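Cytidine deaminase (Mycobacterium tuberculosis, PDB 4WIG) catalyses the zinc-dependent hydrolytic deamination of cytidine and 2'-deoxycytidine to uridine and 2'-deoxyuridine, and works as a homotetramer. Local coordinates at residues C89-C92 with R93-L97; A33-D36 with D37-V41. The protein carries 1 engineered substitution. All blocks are in the same frame, centred on the assembly; numbering follows the deposited sequence. Where two conformers were deposited one is given.

Contact 1 of 2, residues C89-C92 with R93-L97; sequences CGRC and RQVLL. With ZN (zinc ion), chain C.
Cys89 O accepts from Arg93 N at 2.9 Å, and three further i to i+4 bonds, Gly90 O to Gln94 N, Arg91 O to Val95 N and Cys92 O to Leu96 N, wind 89-97 into the first turns of helix 90-100. Cys89 is the N-cap: with its sulfur placed between backbone N and carbonyl carbon (chi1 79°), SG faces into the first turn and takes a long, weak but nearly straight bond from Cys92 N (3.7 Å). Cys89 SG also binds the zinc ion, at 2.3 Å. Cys92, one turn on, reaches the metal through its SG at an equal 2.3 Å. This is the CxxC half of the cytidine deaminase zinc site, in which two cysteines at a helix start join Cys56, by the neighbouring helix 57-67, and a water bound at 1.9 Å from the zinc ion. Cys89 N donates to that water, and the helix N-terminus would probably help to stabilise the thiolates. Bent at chi2 and chi3, Arg91 brings its guanidinium edge-on to the zinc, NE 3.9 Å from the ion; the positive group there probably moderates the charge of the three sulfurs. Along the helix, Val95 CG2 lies 3.4 Å from Arg91 O, while Leu96 CG lies 3.2 Å from Cys92 O. Arg93 passes its CG beside Cys89 O, and its guanidinium binds Pro88 O, Leu118 O and, on the second subunit, Pro120 O. Gln94 OE1 accepts from Gly90 N of the second subunit.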
ATOM      1  N   CYS A  89       5.733  11.654  -3.388  1.00  9.19           N
ATOM      2  CA  CYS A  89       6.213  10.392  -3.913  1.00  8.92           C
ATOM      3  C   CYS A  89       5.268   9.968  -5.019  1.00  8.52           C
ATOM      4  O   CYS A  89       4.172  10.506  -5.141  1.00  7.83           O
ATOM      5  CB  CYS A  89       6.298   9.318  -2.822  1.00  9.08           C
ATOM      6  SG  CYS A  89       4.768   8.491  -2.334  1.00  9.37           S
ATOM      7  N   GLY A  90       5.715   9.014  -5.825  1.00  8.08           N
ATOM      8  CA  GLY A  90       4.960   8.581  -7.011  1.00  8.23           C
ATOM      9  C   GLY A  90       3.556   8.109  -6.692  1.00  8.09           C
ATOM     10  O   GLY A  90       2.630   8.365  -7.456  1.00  7.59           O
ATOM     11  N   ARG A  91       3.417   7.394  -5.572  1.00  8.58           N
ATOM     12  CA  ARG A  91       2.132   6.872  -5.115  1.00  9.04           C
ATOM     13  C   ARG A  91       1.177   8.037  -4.911  1.00  8.93           C
ATOM     14  O   ARG A  91       0.055   8.055  -5.424  1.00  8.57           O
ATOM     15  CB  ARG A  91       2.333   6.070  -3.813  1.00  9.56           C
ATOM     16  CG  ARG A  91       1.077   5.540  -3.129  1.00 10.09           C
ATOM     17  CD  ARG A  91       0.581   6.463  -2.028  1.00 10.35           C
ATOM     18  NE  ARG A  91       1.449   6.483  -0.848  1.00 10.76           N
ATOM     19  CZ  ARG A  91       1.451   5.550   0.109  1.00 11.15           C
ATOM     20  NH1 ARG A  91       2.269   5.674   1.151  1.00 11.24           N
ATOM     21  NH2 ARG A  91       0.666   4.480   0.015  1.00 11.30           N
ATOM     22  N   CYS A  92       1.649   9.021  -4.160  1.00  8.97           N
ATOM     23  CA  CYS A  92       0.885  10.230  -3.894  1.00  9.02           C
ATOM     24  C   CYS A  92       0.575  11.040  -5.153  1.00  9.19           C
ATOM     25  O   CYS A  92      -0.515  11.606  -5.265  1.00  9.20           O
ATOM     26  CB  CYS A  92       1.610  11.083  -2.851  1.00  9.06           C
ATOM     27  SG  CYS A  92       1.543  10.355  -1.215  1.00  9.20           S
ATOM     28  N   ARG A  93       1.493  11.069  -6.116  1.00  9.21           N
ATOM     29  CA  ARG A  93       1.185  11.717  -7.398  1.00  9.21           C
ATOM     30  C   ARG A  93      -0.029  11.046  -8.063  1.00  9.15           C
ATOM     31  O   ARG A  93      -0.922  11.731  -8.553  1.00  9.02           O
ATOM     32  CB  ARG A  93       2.400  11.731  -8.322  1.00  9.49           C
ATOM     33  CG  ARG A  93       3.488  12.667  -7.822  1.00  9.48           C
ATOM     34  CD  ARG A  93       4.704  12.745  -8.737  1.00  9.93           C
ATOM     35  NE  ARG A  93       5.849  13.263  -7.996  1.00 10.07           N
ATOM     36  CZ  ARG A  93       7.008  13.652  -8.527  1.00 10.47           C
ATOM     37  NH1 ARG A  93       7.214  13.613  -9.830  1.00 10.54           N
ATOM     38  NH2 ARG A  93       7.966  14.086  -7.730  1.00 10.65           N
ATOM     39  N   GLN A  94      -0.092   9.715  -8.013  1.00  8.96           N
ATOM     40  CA  GLN A  94      -1.222   8.993  -8.619  1.00  8.84           C
ATOM     41  C   GLN A  94      -2.504   9.260  -7.834  1.00  8.74           C
ATOM     42  O   GLN A  94      -3.536   9.568  -8.429  1.00  8.56           O
ATOM     43  CB  GLN A  94      -0.955   7.483  -8.710  1.00  8.86           C
ATOM     44  CG  GLN A  94      -1.970   6.738  -9.575  1.00  8.82           C
ATOM     45  CD  GLN A  94      -1.734   6.882 -11.079  1.00  8.79           C
ATOM     46  OE1 GLN A  94      -0.608   6.723 -11.570  1.00  8.80           O
ATOM     47  NE2 GLN A  94      -2.802   7.151 -11.819  1.00  8.63           N
ATOM     48  N   VAL A  95      -2.433   9.176  -6.504  1.00  8.83           N
ATOM     49  CA  VAL A  95      -3.599   9.424  -5.669  1.00  9.16           C
ATOM     50  C   VAL A  95      -4.132  10.853  -5.875  1.00  9.45           C
ATOM     51  O   VAL A  95      -5.331  11.047  -6.073  1.00  9.50           O
ATOM     52  CB  VAL A  95      -3.312   9.138  -4.172  1.00  9.55           C
ATOM     53  CG1 VAL A  95      -4.481   9.573  -3.299  1.00  9.72           C
ATOM     54  CG2 VAL A  95      -3.034   7.654  -3.955  1.00  9.61           C
ATOM     55  N   LEU A  96      -3.246  11.848  -5.850  1.00  9.42           N
ATOM     56  CA  LEU A  96      -3.669  13.249  -6.011  1.00  9.37           C
ATOM     57  C   LEU A  96      -4.295  13.496  -7.398  1.00  9.74           C
ATOM     58  O   LEU A  96      -5.244  14.282  -7.537  1.00  9.62           O
ATOM     59  CB  LEU A  96      -2.492  14.195  -5.776  1.00  9.13           C
ATOM     60  CG  LEU A  96      -1.996  14.334  -4.326  1.00  8.72           C
ATOM     61  CD1 LEU A  96      -0.678  15.108  -4.267  1.00  8.75           C
ATOM     62  CD2 LEU A  96      -3.064  14.995  -3.488  1.00  8.59           C
ATOM     63  N   LEU A  97      -3.787  12.806  -8.417  1.00 10.08           N
ATOM     64  CA  LEU A  97      -4.297  12.964  -9.779  1.00 10.29           C
ATOM     65  C   LEU A  97      -5.780  12.607  -9.893  1.00 10.29           C
ATOM     66  O   LEU A  97      -6.532  13.242 -10.642  1.00  9.72           O
ATOM     67  CB  LEU A  97      -3.479  12.112 -10.753  1.00 10.49           C
ATOM     68  CG  LEU A  97      -3.738  12.390 -12.233  1.00 10.84           C
ATOM     69  CD1 LEU A  97      -3.058  13.682 -12.660  1.00 10.96           C
ATOM     70  CD2 LEU A  97      -3.276  11.220 -13.077  1.00 10.94           C
TER
HETATM   71 ZN    ZN C 201       3.665   9.718  -0.722  1.00  9.31          ZN
HETATM   72  O   HOH W   1       4.676  11.357  -0.592  1.00 11.45           O

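Contact 2 of 2, residues A33-D36 with D37-V41; sequences ALVD and DGRVV
Backbone hydrogen bonds pair Ala33 with Val41 in both directions, each 2.9 Å between N and O, and Val35 N donates to Arg39 O. Between these bonds Leu34 and Val40 form a non-hydrogen-bonded pair, beside which a CA-H...O contact joins Val40 CA and Ala33 O at 3.2 Å. A type I turn from Val35 to Gly38 reverses the chain, closed by Gly38 N on Val35 O. Gly38, the last residue of the turn, has phi 92° and with Arg39 forms a G1 beta bulge opposite Val35; these backbone angles suit a residue without CB, because the carbonyl oxygen before it lies close. This is the beta hairpin of strands 29-35 and 40-44, at one margin of the deaminase sheet within the chain.

Polar side-chain bonds brace the loop. Asp37 CG stands between its backbone N and carbonyl carbon (chi1 72°), which brings OD2 to Arg39 N at 3.0 Å in an Asx turn. Asp37 OD1 forms a salt bridge with Arg39 NH1 (2.9 Å), though the hydrogen bond within it is weak. The carboxylate thus meets the guanidinium at its edge. Thr68 OG1 and Gly70 O take Arg39 NH2, tying the loop to the chain beyond helix 57-67.

Among the apolar contacts, Val35 has two conformers. In the one described, CG2 lies against one face of the Arg39 guanidinium, over its centre, 4.2 Å from the plane; Val35 CG1 comes 3.6 Å from Arg39 NH1, and Val35 CG2 meets Val41 CG2 at 3.9 Å. Together with Ala33, these valines pack toward Val61 and Leu65 of helix 57-67. On the other face of the sheet Leu34 CD1 approaches Val40 CG2 at 4.3 Å.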
ATOM      1  N   ALA A  33      -4.095  21.398   1.215  1.00  9.15           N
ATOM      2  CA  ALA A  33      -4.628  21.597  -0.118  1.00  9.50           C
ATOM      3  C   ALA A  33      -5.848  22.494  -0.094  1.00  9.83           C
ATOM      4  O   ALA A  33      -6.675  22.427   0.833  1.00  9.38           O
ATOM      5  CB  ALA A  33      -4.970  20.259  -0.766  1.00  9.55           C
ATOM      6  N   LEU A  34      -5.916  23.348  -1.111  1.00 10.38           N
ATOM      7  CA  LEU A  34      -7.077  24.170  -1.389  1.00 11.20           C
ATOM      8  C   LEU A  34      -8.053  23.349  -2.226  1.00 11.78           C
ATOM      9  O   LEU A  34      -7.693  22.817  -3.288  1.00 11.63           O
ATOM     10  CB  LEU A  34      -6.665  25.391  -2.186  1.00 11.13           C
ATOM     11  CG  LEU A  34      -7.746  26.381  -2.601  1.00 11.11           C
ATOM     12  CD1 LEU A  34      -8.322  27.086  -1.385  1.00 11.02           C
ATOM     13  CD2 LEU A  34      -7.160  27.369  -3.598  1.00 11.20           C
ATOM     14  N   VAL A  35      -9.281  23.283  -1.736  0.96 12.08           N
ATOM     15  CA  VAL A  35     -10.370  22.571  -2.401  0.96 12.73           C
ATOM     16  C   VAL A  35     -11.151  23.572  -3.247  0.96 13.56           C
ATOM     17  O   VAL A  35     -11.081  24.785  -3.002  0.96 13.75           O
ATOM     18  CB  VAL A  35     -11.276  21.886  -1.360  0.96 12.59           C
ATOM     19  CG1 VAL A  35     -12.299  20.980  -2.037  0.96 12.62           C
ATOM     20  CG2 VAL A  35     -10.426  21.093  -0.370  0.96 12.56           C
ATOM     21  N   ASP A  36     -11.854  23.085  -4.272  1.00 14.24           N
ATOM     22  CA  ASP A  36     -12.599  23.987  -5.166  1.00 15.72           C
ATOM     23  C   ASP A  36     -13.784  24.765  -4.579  1.00 16.26           C
ATOM     24  O   ASP A  36     -14.339  25.628  -5.266  1.00 16.99           O
ATOM     25  CB  ASP A  36     -13.039  23.246  -6.436  1.00 16.61           C
ATOM     26  CG  ASP A  36     -13.957  22.068  -6.161  1.00 17.34           C
ATOM     27  OD1 ASP A  36     -14.425  21.470  -7.148  1.00 19.50           O
ATOM     28  OD2 ASP A  36     -14.201  21.707  -4.995  1.00 17.74           O
ATOM     29  N   ASP A  37     -14.167  24.484  -3.338  1.00 16.13           N
ATOM     30  CA  ASP A  37     -15.142  25.329  -2.628  1.00 16.39           C
ATOM     31  C   ASP A  37     -14.444  26.384  -1.763  1.00 16.16           C
ATOM     32  O   ASP A  37     -15.106  27.146  -1.046  1.00 16.79           O
ATOM     33  CB  ASP A  37     -16.075  24.475  -1.770  1.00 16.51           C
ATOM     34  CG  ASP A  37     -15.384  23.898  -0.555  1.00 17.08           C
ATOM     35  OD1 ASP A  37     -16.085  23.502   0.395  1.00 17.98           O
ATOM     36  OD2 ASP A  37     -14.137  23.838  -0.547  1.00 16.84           O
ATOM     37  N   GLY A  38     -13.113  26.412  -1.821  1.00 15.39           N
ATOM     38  CA  GLY A  38     -12.319  27.392  -1.104  1.00 14.72           C
ATOM     39  C   GLY A  38     -11.839  26.983   0.278  1.00 14.46           C
ATOM     40  O   GLY A  38     -11.107  27.742   0.900  1.00 14.44           O
ATOM     41  N   ARG A  39     -12.243  25.814   0.783  1.00 13.96           N
ATOM     42  CA  ARG A  39     -11.755  25.371   2.096  1.00 13.84           C
ATOM     43  C   ARG A  39     -10.380  24.757   1.933  1.00 13.19           C
ATOM     44  O   ARG A  39      -9.979  24.404   0.826  1.00 12.83           O
ATOM     45  CB  ARG A  39     -12.709  24.391   2.795  1.00 13.97           C
ATOM     46  CG  ARG A  39     -12.696  22.969   2.258  1.00 14.28           C
ATOM     47  CD  ARG A  39     -13.688  22.071   2.980  1.00 14.45           C
ATOM     48  NE  ARG A  39     -13.596  20.674   2.563  1.00 14.59           N
ATOM     49  CZ  ARG A  39     -14.102  20.159   1.440  1.00 14.83           C
ATOM     50  NH1 ARG A  39     -14.756  20.911   0.555  1.00 15.02           N
ATOM     51  NH2 ARG A  39     -13.961  18.868   1.197  1.00 15.23           N
ATOM     52  N   VAL A  40      -9.659  24.655   3.042  1.00 12.82           N
ATOM     53  CA  VAL A  40      -8.348  24.028   3.054  1.00 12.56           C
ATOM     54  C   VAL A  40      -8.417  22.757   3.900  1.00 12.30           C
ATOM     55  O   VAL A  40      -8.995  22.758   4.983  1.00 12.10           O
ATOM     56  CB  VAL A  40      -7.271  24.995   3.588  1.00 12.83           C
ATOM     57  CG1 VAL A  40      -5.947  24.273   3.835  1.00 12.97           C
ATOM     58  CG2 VAL A  40      -7.061  26.136   2.601  1.00 12.77           C
ATOM     59  N   VAL A  41      -7.839  21.671   3.393  1.00 11.76           N
ATOM     60  CA  VAL A  41      -7.779  20.414   4.136  1.00 11.58           C
ATOM     61  C   VAL A  41      -6.316  20.054   4.353  1.00 11.29           C
ATOM     62  O   VAL A  41      -5.462  20.457   3.564  1.00 11.07           O
ATOM     63  CB  VAL A  41      -8.529  19.286   3.395  1.00 11.70           C
ATOM     64  CG1 VAL A  41     -10.009  19.614   3.342  1.00 11.75           C
ATOM     65  CG2 VAL A  41      -7.992  19.079   1.984  1.00 11.91           C
TER

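Overall arrangement
Both contacts are local and flank helix 57-67, with centres about 18 Å apart and nearest atoms about 6 Å apart. Contact 2 packs on that helix with apolar side chains, while contact 1 meets it beside Glu58, the probable proton donor. Contact 1 is almost wholly buried, takes in the metal site and touches all three other subunits, so its chemistry is sulfur, metal and intersubunit hydrogen bonds. Contact 2 is only partly buried, with an exposed turn that no other chain of the assembly touches; there, strand pairing, a salt bridge and small apolar side chains replace metal coordination. Strand 73-80 adjoins both.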